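Local coordinates for putative exported protein (Bacteroides fragilis, PDB 4RAA) that is of unknown function but is built as a six-bladed beta-propeller and is probably exported from the cytoplasm, at residues Ser23-Ser28 with Asp298-Gly303; Leu127-Ser132 with Val160-Leu165; Ser255-Glu260 with Leu266-Met271; Ser325-Ala330 with Ser347-Asn352. All blocks are in the same frame, centred on the assembly; numbering follows the deposited sequence. Where two conformers were deposited one is given.

Contact 1 of 4, residues Ser23-Ser28 with Asp298-Gly303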
# COMPACT_ATOMS: atom_id res chain seq x y z
N SER A 23 -24.15 -43.80 3.82
CA SER A 23 -25.08 -43.72 4.97
C SER A 23 -24.85 -42.54 5.90
O SER A 23 -25.81 -41.91 6.34
CB SER A 23 -25.03 -45.02 5.79
OG SER A 23 -23.75 -45.22 6.34
N ILE A 24 -23.59 -42.26 6.24
CA ILE A 24 -23.22 -41.15 7.18
C ILE A 24 -23.13 -39.74 6.58
O ILE A 24 -22.99 -38.77 7.34
CB ILE A 24 -21.92 -41.45 8.00
CG1 ILE A 24 -20.70 -41.70 7.09
CG2 ILE A 24 -22.14 -42.62 8.96
CD1 ILE A 24 -19.39 -41.82 7.83
N LEU A 25 -23.20 -39.62 5.24
CA LEU A 25 -23.10 -38.33 4.53
C LEU A 25 -24.34 -37.97 3.72
O LEU A 25 -25.05 -38.87 3.23
CB LEU A 25 -21.90 -38.35 3.56
CG LEU A 25 -20.49 -38.50 4.13
CD1 LEU A 25 -19.50 -38.77 3.00
CD2 LEU A 25 -20.08 -37.27 4.94
N GLU A 26 -24.59 -36.66 3.61
CA GLU A 26 -25.67 -36.09 2.78
C GLU A 26 -25.00 -35.29 1.65
O GLU A 26 -24.12 -34.46 1.91
CB GLU A 26 -26.67 -35.24 3.57
CG GLU A 26 -26.15 -34.00 4.29
CD GLU A 26 -27.23 -33.29 5.10
OE1 GLU A 26 -28.41 -33.28 4.68
OE2 GLU A 26 -26.91 -32.72 6.17
N LEU A 27 -25.46 -35.55 0.43
CA LEU A 27 -24.92 -34.99 -0.81
C LEU A 27 -25.81 -33.95 -1.45
O LEU A 27 -27.01 -33.85 -1.18
CB LEU A 27 -24.69 -36.11 -1.85
CG LEU A 27 -23.41 -36.94 -1.79
CD1 LEU A 27 -22.99 -37.32 -0.37
CD2 LEU A 27 -23.56 -38.18 -2.67
N SER A 28 -25.18 -33.20 -2.34
CA SER A 28 -25.85 -32.21 -3.17
C SER A 28 -24.90 -31.89 -4.32
O SER A 28 -23.68 -32.02 -4.17
CB SER A 28 -26.19 -30.96 -2.36
OG SER A 28 -26.81 -30.00 -3.18
N ASP A 298 -16.32 -44.44 -5.08
CA ASP A 298 -17.22 -45.52 -5.56
C ASP A 298 -18.43 -45.71 -4.62
O ASP A 298 -19.54 -45.96 -5.10
CB ASP A 298 -16.45 -46.83 -5.83
CG ASP A 298 -15.60 -46.79 -7.12
OD1 ASP A 298 -15.49 -45.74 -7.79
OD2 ASP A 298 -15.04 -47.85 -7.48
N GLN A 299 -18.24 -45.57 -3.31
CA GLN A 299 -19.34 -45.66 -2.32
C GLN A 299 -20.38 -44.55 -2.47
O GLN A 299 -21.57 -44.80 -2.27
CB GLN A 299 -18.81 -45.68 -0.88
CG GLN A 299 -18.22 -47.01 -0.44
CD GLN A 299 -17.80 -47.05 1.02
OE1 GLN A 299 -17.92 -46.06 1.76
NE2 GLN A 299 -17.30 -48.20 1.46
N LEU A 300 -19.95 -43.33 -2.79
CA LEU A 300 -20.87 -42.20 -3.04
C LEU A 300 -21.39 -42.10 -4.49
O LEU A 300 -22.22 -41.24 -4.78
CB LEU A 300 -20.20 -40.87 -2.65
CG LEU A 300 -19.68 -40.75 -1.22
CD1 LEU A 300 -18.94 -39.44 -1.05
CD2 LEU A 300 -20.82 -40.87 -0.22
N LYS A 301 -20.89 -42.97 -5.38
CA LYS A 301 -21.29 -43.04 -6.79
C LYS A 301 -21.00 -41.73 -7.55
O LYS A 301 -21.90 -41.16 -8.18
CB LYS A 301 -22.76 -43.49 -6.95
CG LYS A 301 -23.05 -44.90 -6.44
CD LYS A 301 -24.50 -45.29 -6.75
CE LYS A 301 -24.74 -46.79 -6.60
NZ LYS A 301 -24.55 -47.26 -5.21
N VAL A 302 -19.73 -41.28 -7.46
CA VAL A 302 -19.25 -40.04 -8.12
C VAL A 302 -17.99 -40.19 -9.02
O VAL A 302 -17.36 -39.19 -9.36
CB VAL A 302 -19.04 -38.89 -7.09
CG1 VAL A 302 -20.31 -38.67 -6.28
CG2 VAL A 302 -17.86 -39.16 -6.16
N GLY A 303 -17.63 -41.43 -9.38
CA GLY A 303 -16.54 -41.71 -10.33
C GLY A 303 -15.10 -41.38 -9.95
O GLY A 303 -14.32 -42.29 -9.70
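Leu-25 and Leu-27 both point from the edge strand of a propeller blade onto Leu-300, just past helix 293-299. Strand 25-31 comes from near the start of the chain and pairs with strand 354-360 at its end. This joining of the two chain ends in one blade is the Velcro closure of beta-propellers.

The contact is apolar, and no hydrogen bond crosses it. Leu-25 and Leu-300 meet at about a right angle. Leu-25 CD1 lies 4.1 Å from both Leu-300 CD1 and Leu-300 CD2. Leu-27 approaches Leu-300 on a slant, and Leu-27 CD1 lies 4.2 Å from Leu-300 CD2. The CD2 methyl of Leu-300 is thus shared by the two strand leucines. Leu-300 has CG opposite its carbonyl carbon (chi1 -56°) and an extended chi2 of 175°, which carries both methyls to the strand.

Glu-26, between the two leucines, points away from the contact and forms salt bridges with Arg-264 and Arg-359. Leu-25 also packs on Phe-296 of the helix and on Val-358 and Ile-360 of the neighbouring strand. A second link is polar: Gln-299 OE1 accepts a hydrogen bond from Ala-21 N.

The helix ends in a Schellman motif. Lys-301 has positive phi (60°), and its N makes a weak bond back to Asp-298 O. The chain turns here, just after Leu-300. The Leu-300 carbonyl lies beside Leu-27, with Leu-27 CD2 4.0 Å from Leu-300 O.

Contact 2 of 4, residues Leu127-Ser132 with Val160-Leu165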
# COMPACT_ATOMS: atom_id res chain seq x y z
N LEU A 127 3.42 -6.92 -1.16
CA LEU A 127 3.46 -7.89 -0.09
C LEU A 127 4.58 -7.46 0.82
O LEU A 127 5.64 -7.08 0.32
CB LEU A 127 3.78 -9.30 -0.58
CG LEU A 127 2.82 -10.09 -1.47
CD1 LEU A 127 3.50 -11.40 -1.84
CD2 LEU A 127 1.48 -10.35 -0.81
N PRO A 128 4.36 -7.51 2.14
CA PRO A 128 5.41 -7.11 3.07
C PRO A 128 6.63 -8.06 3.15
O PRO A 128 7.71 -7.65 3.59
CB PRO A 128 4.67 -7.07 4.41
CG PRO A 128 3.57 -8.07 4.26
CD PRO A 128 3.16 -8.02 2.83
N PHE A 129 6.43 -9.32 2.73
CA PHE A 129 7.45 -10.38 2.78
C PHE A 129 6.99 -11.58 1.94
O PHE A 129 5.90 -11.53 1.38
CB PHE A 129 7.70 -10.78 4.26
CG PHE A 129 6.45 -10.82 5.11
CD1 PHE A 129 5.50 -11.83 4.95
CD2 PHE A 129 6.22 -9.84 6.08
CE1 PHE A 129 4.34 -11.86 5.73
CE2 PHE A 129 5.07 -9.87 6.88
CZ PHE A 129 4.12 -10.88 6.69
N SER A 130 7.80 -12.63 1.87
CA SER A 130 7.41 -13.84 1.11
C SER A 130 6.27 -14.57 1.83
O SER A 130 6.44 -15.06 2.95
CB SER A 130 8.59 -14.78 0.91
OG SER A 130 8.21 -15.93 0.16
N THR A 131 5.10 -14.61 1.19
CA THR A 131 3.88 -15.20 1.75
C THR A 131 2.89 -15.55 0.63
O THR A 131 2.95 -14.96 -0.44
CB THR A 131 3.24 -14.23 2.77
OG1 THR A 131 2.09 -14.84 3.36
CG2 THR A 131 2.82 -12.90 2.13
N SER A 132 2.01 -16.52 0.89
CA SER A 132 0.99 -16.98 -0.09
C SER A 132 -0.48 -16.86 0.34
O SER A 132 -1.37 -16.81 -0.50
CB SER A 132 1.24 -18.45 -0.47
OG SER A 132 1.01 -19.33 0.63
N VAL A 160 2.96 -15.23 10.95
CA VAL A 160 3.23 -13.91 11.53
C VAL A 160 1.96 -13.06 11.57
O VAL A 160 1.18 -13.07 10.62
CB VAL A 160 4.37 -13.17 10.77
CG1 VAL A 160 4.03 -12.93 9.30
CG2 VAL A 160 4.75 -11.86 11.44
N VAL A 161 1.75 -12.33 12.66
CA VAL A 161 0.59 -11.45 12.82
C VAL A 161 1.05 -10.01 12.63
O VAL A 161 2.00 -9.59 13.27
CB VAL A 161 -0.08 -11.64 14.19
CG1 VAL A 161 -1.28 -10.71 14.34
CG2 VAL A 161 -0.49 -13.11 14.35
N THR A 162 0.37 -9.28 11.74
CA THR A 162 0.67 -7.87 11.45
C THR A 162 -0.56 -7.01 11.63
O THR A 162 -1.69 -7.51 11.55
CB THR A 162 1.15 -7.63 10.00
OG1 THR A 162 0.04 -7.56 9.09
CG2 THR A 162 2.15 -8.69 9.56
N ASP A 163 -0.34 -5.71 11.80
CA ASP A 163 -1.44 -4.74 11.88
C ASP A 163 -2.01 -4.47 10.46
O ASP A 163 -1.55 -5.05 9.46
CB ASP A 163 -1.01 -3.42 12.60
CG ASP A 163 0.05 -2.60 11.84
OD1 ASP A 163 0.28 -2.79 10.63
OD2 ASP A 163 0.66 -1.72 12.49
N SER A 164 -3.03 -3.62 10.42
CA SER A 164 -3.65 -3.10 9.18
C SER A 164 -2.61 -2.73 8.09
O SER A 164 -2.70 -3.15 6.95
CB SER A 164 -4.46 -1.84 9.59
OG SER A 164 -4.95 -1.07 8.52
N LEU A 165 -1.58 -2.01 8.53
CA LEU A 165 -0.54 -1.44 7.67
C LEU A 165 0.60 -2.40 7.27
O LEU A 165 1.45 -2.01 6.46
CB LEU A 165 -0.01 -0.17 8.40
CG LEU A 165 0.71 1.00 7.74
CD1 LEU A 165 -0.12 1.60 6.62
CD2 LEU A 165 1.00 2.08 8.78
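Thr-162 OG1 is held by two hydrogen bonds, while the methyl of the same side chain, CG2, rests against Phe-129. Thr-162 OG1 donates to Asp-163 O at 3.0 Å, in the carbonyl plane and on a lone pair. It also receives a bond from Trp-144 NE1. The two bonds fix the rotation of the threonine and direct CG2 to the phenylalanine.

Phe-129 and the strand side chains come from opposite directions. CG2 of Thr-162 lies at the edge of the ring, near its plane, 4.1 Å from Phe-129 CZ. Val-160 meets the ring obliquely. Val-160 CG1 is nearest Phe-129 CZ and lies 3.7 Å from Phe-129 CE1. Val-160 and Thr-162 are two apart on the strand, so both face the ring, while Val-161 between them points away.

Pro-128 CG sits 3.5 Å above one face of the Phe-129 ring, toward the rim. Trp-144 meets the ring edge-to-face, and Leu-154 adds to the apolar surroundings. Pro-128 also packs on Arg-126 of the second subunit.

Segment 127-132 is the loop that leaves strand 121-126 and leads to strand 134-136. Here its phenylalanine rests on the antiparallel sheet the loop is about to enter. The contact belongs to the passage from one blade to the next in a beta-propeller.

Contact 3 of 4, residues Ser255-Glu260 with Leu266-Met271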
# COMPACT_ATOMS: atom_id res chain seq x y z
N SER A 255 2.69 -38.22 3.76
CA SER A 255 3.27 -37.39 2.69
C SER A 255 2.75 -35.95 2.65
O SER A 255 3.53 -35.02 2.54
CB SER A 255 3.04 -38.09 1.33
OG SER A 255 3.23 -37.19 0.26
N TYR A 256 1.43 -35.81 2.71
CA TYR A 256 0.69 -34.54 2.64
C TYR A 256 -0.58 -34.69 3.47
O TYR A 256 -1.03 -35.81 3.67
CB TYR A 256 0.31 -34.29 1.16
CG TYR A 256 -0.78 -33.25 0.84
CD1 TYR A 256 -2.15 -33.57 0.91
CD2 TYR A 256 -0.44 -31.97 0.40
CE1 TYR A 256 -3.13 -32.62 0.59
CE2 TYR A 256 -1.41 -31.02 0.07
CZ TYR A 256 -2.75 -31.35 0.17
OH TYR A 256 -3.68 -30.40 -0.16
N TYR A 257 -1.12 -33.58 3.98
CA TYR A 257 -2.43 -33.61 4.65
C TYR A 257 -3.06 -32.22 4.67
O TYR A 257 -2.35 -31.26 4.95
CB TYR A 257 -2.39 -34.21 6.08
CG TYR A 257 -2.03 -33.27 7.22
CD1 TYR A 257 -0.69 -32.98 7.54
CD2 TYR A 257 -3.04 -32.67 7.99
CE1 TYR A 257 -0.38 -32.12 8.60
CE2 TYR A 257 -2.74 -31.81 9.05
CZ TYR A 257 -1.41 -31.54 9.35
OH TYR A 257 -1.12 -30.71 10.38
N CYS A 258 -4.35 -32.14 4.32
CA CYS A 258 -5.09 -30.87 4.36
C CYS A 258 -6.30 -31.06 5.28
O CYS A 258 -6.79 -32.17 5.42
CB CYS A 258 -5.50 -30.40 2.96
SG CYS A 258 -6.91 -31.25 2.21
N VAL A 259 -6.75 -29.98 5.90
CA VAL A 259 -7.89 -30.02 6.82
C VAL A 259 -8.90 -28.92 6.47
O VAL A 259 -8.51 -27.77 6.18
CB VAL A 259 -7.48 -29.80 8.31
CG1 VAL A 259 -8.70 -29.90 9.24
CG2 VAL A 259 -6.41 -30.80 8.75
N GLU A 260 -10.17 -29.34 6.47
CA GLU A 260 -11.29 -28.41 6.28
C GLU A 260 -12.24 -28.68 7.45
O GLU A 260 -12.57 -29.82 7.76
CB GLU A 260 -11.97 -28.55 4.92
CG GLU A 260 -13.15 -27.59 4.72
CD GLU A 260 -12.87 -26.14 5.15
OE1 GLU A 260 -11.74 -25.63 4.93
OE2 GLU A 260 -13.80 -25.50 5.68
N LEU A 266 -15.39 -32.35 10.40
CA LEU A 266 -14.00 -32.03 10.09
C LEU A 266 -13.43 -33.14 9.19
O LEU A 266 -13.36 -34.30 9.61
CB LEU A 266 -13.23 -31.89 11.41
CG LEU A 266 -11.76 -31.49 11.49
CD1 LEU A 266 -11.44 -31.01 12.90
CD2 LEU A 266 -10.81 -32.62 11.09
N PHE A 267 -13.06 -32.78 7.96
CA PHE A 267 -12.52 -33.70 6.95
C PHE A 267 -11.01 -33.51 6.87
O PHE A 267 -10.53 -32.37 6.88
CB PHE A 267 -13.10 -33.41 5.56
CG PHE A 267 -14.51 -33.91 5.33
CD1 PHE A 267 -15.44 -34.10 6.36
CD2 PHE A 267 -14.94 -34.11 4.02
CE1 PHE A 267 -16.73 -34.54 6.08
CE2 PHE A 267 -16.23 -34.53 3.74
CZ PHE A 267 -17.13 -34.75 4.77
N VAL A 268 -10.29 -34.63 6.76
CA VAL A 268 -8.83 -34.63 6.69
C VAL A 268 -8.37 -35.46 5.49
O VAL A 268 -8.40 -36.69 5.55
CB VAL A 268 -8.18 -35.19 7.98
CG1 VAL A 268 -6.68 -34.88 8.01
CG2 VAL A 268 -8.85 -34.63 9.23
N CYS A 269 -8.00 -34.81 4.39
CA CYS A 269 -7.42 -35.53 3.24
C CYS A 269 -5.94 -35.64 3.52
O CYS A 269 -5.36 -34.71 4.08
CB CYS A 269 -7.63 -34.82 1.93
SG CYS A 269 -9.37 -34.68 1.51
N TYR A 270 -5.36 -36.77 3.15
CA TYR A 270 -3.93 -37.01 3.33
C TYR A 270 -3.37 -38.07 2.36
O TYR A 270 -4.14 -38.74 1.67
CB TYR A 270 -3.61 -37.37 4.79
CG TYR A 270 -4.23 -38.65 5.31
CD1 TYR A 270 -5.51 -38.66 5.86
CD2 TYR A 270 -3.51 -39.85 5.27
CE1 TYR A 270 -6.07 -39.85 6.35
CE2 TYR A 270 -4.06 -41.05 5.75
CZ TYR A 270 -5.34 -41.04 6.30
OH TYR A 270 -5.87 -42.21 6.77
N MSE A 271 -2.05 -38.19 2.33
CA MSE A 271 -1.35 -39.15 1.47
C MSE A 271 -0.45 -40.04 2.28
O MSE A 271 0.17 -39.60 3.25
CB MSE A 271 -0.59 -38.36 0.43
CG MSE A 271 -1.55 -37.70 -0.56
SE MSE A 271 -0.81 -38.00 -2.36
CE MSE A 271 -1.08 -36.12 -2.92
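Cys-258 N donates to Cys-269 O at 2.8 Å, and two bonds join Glu-260 and Phe-267. Glu-260 N reaches Phe-267 O at 3.1 Å with an N-H...O angle of 174°. Phe-267 N returns a bond to Glu-260 O at 3.0 Å. The return bond from Cys-269 N to Cys-258 O is weak. Toward the other end, Met-271 N binds Tyr-256 O, and Ser-255 N binds Met-271 O.

The two strands run antiparallel, at 172°, as the first hairpin of a four-stranded propeller blade. Tyr-257 with Tyr-270 and Val-259 with Val-268 form the non-hydrogen-bonded pairs, with their side chains on one face. The valines lie side by side and point the same way, with Val-259 CG2 4.2 Å from Val-268 CG1. Val-259 CG1 also touches Leu-266 CD2 at 3.9 Å. The tyrosines meet at their roots, Tyr-257 CB and Tyr-270 CB being 3.6 Å apart, and then their rings diverge. Tyr-257 OH binds Thr-200 O and Asp-203 O, while Tyr-270 OH binds Asn-290 OD1.

This face also packs on Leu-204, Ile-206 and Phe-222 of the neighbouring sheet. On the other face, Phe-267 stacks on His-317. Backbone bonds thus set the register, apolar side chains add packing across the hairpin, and residues of both faces also reach neighbouring sheets.

Contact 4 of 4, residues Ser325-Ala330 with Ser347-Asn352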
# COMPACT_ATOMS: atom_id res chain seq x y z
N SER A 325 -14.43 -36.66 -18.01
CA SER A 325 -13.92 -37.86 -17.33
C SER A 325 -15.08 -38.74 -16.83
O SER A 325 -15.08 -39.96 -17.04
CB SER A 325 -12.95 -37.47 -16.19
OG SER A 325 -12.29 -38.59 -15.63
N LEU A 326 -16.09 -38.09 -16.23
CA LEU A 326 -17.30 -38.76 -15.74
C LEU A 326 -18.25 -39.20 -16.86
O LEU A 326 -18.88 -40.26 -16.75
CB LEU A 326 -18.09 -37.86 -14.79
CG LEU A 326 -17.51 -37.38 -13.45
CD1 LEU A 326 -18.66 -36.86 -12.59
CD2 LEU A 326 -16.77 -38.48 -12.71
N LYS A 327 -18.39 -38.39 -17.92
CA LYS A 327 -19.26 -38.76 -19.05
C LYS A 327 -18.79 -40.04 -19.75
O LYS A 327 -19.61 -40.86 -20.16
CB LYS A 327 -19.43 -37.61 -20.04
CG LYS A 327 -20.22 -36.44 -19.48
CD LYS A 327 -20.91 -35.62 -20.56
CE LYS A 327 -22.14 -36.34 -21.10
NZ LYS A 327 -22.90 -35.43 -21.99
N ASP A 328 -17.47 -40.22 -19.85
CA ASP A 328 -16.88 -41.46 -20.39
C ASP A 328 -17.17 -42.64 -19.44
O ASP A 328 -17.42 -43.74 -19.91
CB ASP A 328 -15.36 -41.32 -20.61
CG ASP A 328 -15.00 -40.26 -21.65
OD1 ASP A 328 -15.79 -39.98 -22.57
OD2 ASP A 328 -13.89 -39.71 -21.53
N MSE A 329 -17.12 -42.39 -18.13
CA MSE A 329 -17.46 -43.41 -17.10
C MSE A 329 -18.92 -43.80 -17.29
O MSE A 329 -19.24 -45.01 -17.37
CB MSE A 329 -17.13 -42.95 -15.67
CG MSE A 329 -15.62 -42.89 -15.42
SE MSE A 329 -15.26 -42.18 -13.62
CE MSE A 329 -15.06 -43.95 -12.81
N ALA A 330 -19.80 -42.79 -17.42
CA ALA A 330 -21.24 -43.00 -17.70
C ALA A 330 -21.43 -43.80 -18.98
O ALA A 330 -22.22 -44.73 -19.00
CB ALA A 330 -21.99 -41.68 -17.80
N SER A 347 -25.19 -31.99 -19.38
CA SER A 347 -23.90 -31.31 -19.47
C SER A 347 -23.18 -31.67 -20.76
O SER A 347 -23.16 -32.84 -21.17
CB SER A 347 -22.98 -31.68 -18.29
OG SER A 347 -23.51 -31.23 -17.05
N ASN A 348 -22.61 -30.66 -21.40
CA ASN A 348 -21.78 -30.85 -22.59
C ASN A 348 -20.41 -31.34 -22.14
O ASN A 348 -20.00 -31.09 -20.99
CB ASN A 348 -21.64 -29.54 -23.36
CG ASN A 348 -22.95 -29.04 -23.92
OD1 ASN A 348 -23.79 -29.83 -24.35
ND2 ASN A 348 -23.13 -27.74 -23.94
N GLU A 349 -19.69 -32.01 -23.05
CA GLU A 349 -18.33 -32.53 -22.77
C GLU A 349 -17.33 -31.44 -22.36
O GLU A 349 -16.41 -31.70 -21.59
CB GLU A 349 -17.75 -33.34 -23.96
CG GLU A 349 -18.35 -34.73 -24.21
CD GLU A 349 -19.70 -34.74 -24.92
OE1 GLU A 349 -20.16 -33.67 -25.37
OE2 GLU A 349 -20.29 -35.84 -25.05
N GLU A 350 -17.56 -30.21 -22.84
CA GLU A 350 -16.68 -29.06 -22.58
C GLU A 350 -17.05 -28.26 -21.33
O GLU A 350 -16.31 -27.36 -20.97
CB GLU A 350 -16.68 -28.09 -23.79
CG GLU A 350 -16.36 -28.72 -25.16
CD GLU A 350 -17.48 -29.55 -25.75
OE1 GLU A 350 -18.61 -29.49 -25.24
OE2 GLU A 350 -17.24 -30.30 -26.73
N ASP A 351 -18.16 -28.59 -20.66
CA ASP A 351 -18.64 -27.80 -19.50
C ASP A 351 -17.72 -27.82 -18.27
O ASP A 351 -17.02 -28.81 -18.02
CB ASP A 351 -20.08 -28.21 -19.07
CG ASP A 351 -21.18 -27.68 -20.00
OD1 ASP A 351 -21.03 -26.60 -20.60
OD2 ASP A 351 -22.23 -28.34 -20.08
N ASN A 352 -17.76 -26.72 -17.51
CA ASN A 352 -17.00 -26.56 -16.27
C ASN A 352 -17.38 -27.62 -15.25
O ASN A 352 -18.37 -28.32 -15.40
CB ASN A 352 -17.22 -25.16 -15.64
CG ASN A 352 -16.56 -24.03 -16.42
OD1 ASN A 352 -15.67 -24.25 -17.25
ND2 ASN A 352 -16.97 -22.80 -16.12
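A lysine on helix 323-331 is tied to the loop that leads into strand 354-360, where a type I beta turn runs from Asn-348 to Asp-351. That strand is the last strand of the chain and pairs with strand 25-31 of the beta-propeller. The contact therefore joins a helix at the outside of the fold to the approach of the closing blade.

Lys-327 carries the contact. Lys-327 NZ donates to Ser-347 O, the carbonyl just before the turn, at 2.7 Å. The donor lies nearly along the C=O axis, at an angle of 175°. The bend at chi3 (75°) turns CE and NZ toward this oxygen. Lys-327 CD and CE both lie 3.6 Å from Ser-347 O. The side chain also packs on Leu-344 of helix 338-345.

Glu-349, at the second position of the turn, bends its chain at chi2 and brings its carboxylate toward the lysine. Lys-327 NZ and Glu-349 OE2 are 4.0 Å apart. This is too long for a salt bridge, but the opposite charges probably attract.

The turn has its own bonds, and Leu-343 and Lys-31 hold the loop from outside. Asp-351 N binds Asn-348 O across the turn at 3.1 Å. Ser-347 OG is bonded to Leu-343 O and to Lys-31 NZ. Lys-31 NZ also forms a salt bridge with Asp-351 OD2. The Asp-351 carboxylate reaches back over the turn: Asn-348 N donates to Asp-351 OD2 at 2.7 Å, coming from above the carboxylate plane.

Overall arrangement
The four contacts are spread round one beta-propeller. The protein's function is unknown, so they cannot be placed relative to an active site. Contacts 1 and 3 touch, with centres 18 Å apart: Leu-25 CD2 packs on Phe-267 CZ at 3.9 Å, which joins the closing blade to its neighbour. Contacts 1 and 4 also touch, with centres 19 Å apart. There Leu-326 and selenomethionine Met-329 of the helix pack on Val-302 and Gly-303. Contact 2 stands apart, on the opposite side of the chain's centre from contacts 1 and 4, their centres 40 and 42 Å away. Its nearest atoms are about 12 Å from contact 3. Contacts 2 and 3 are nested in the long loop closed by contact 1.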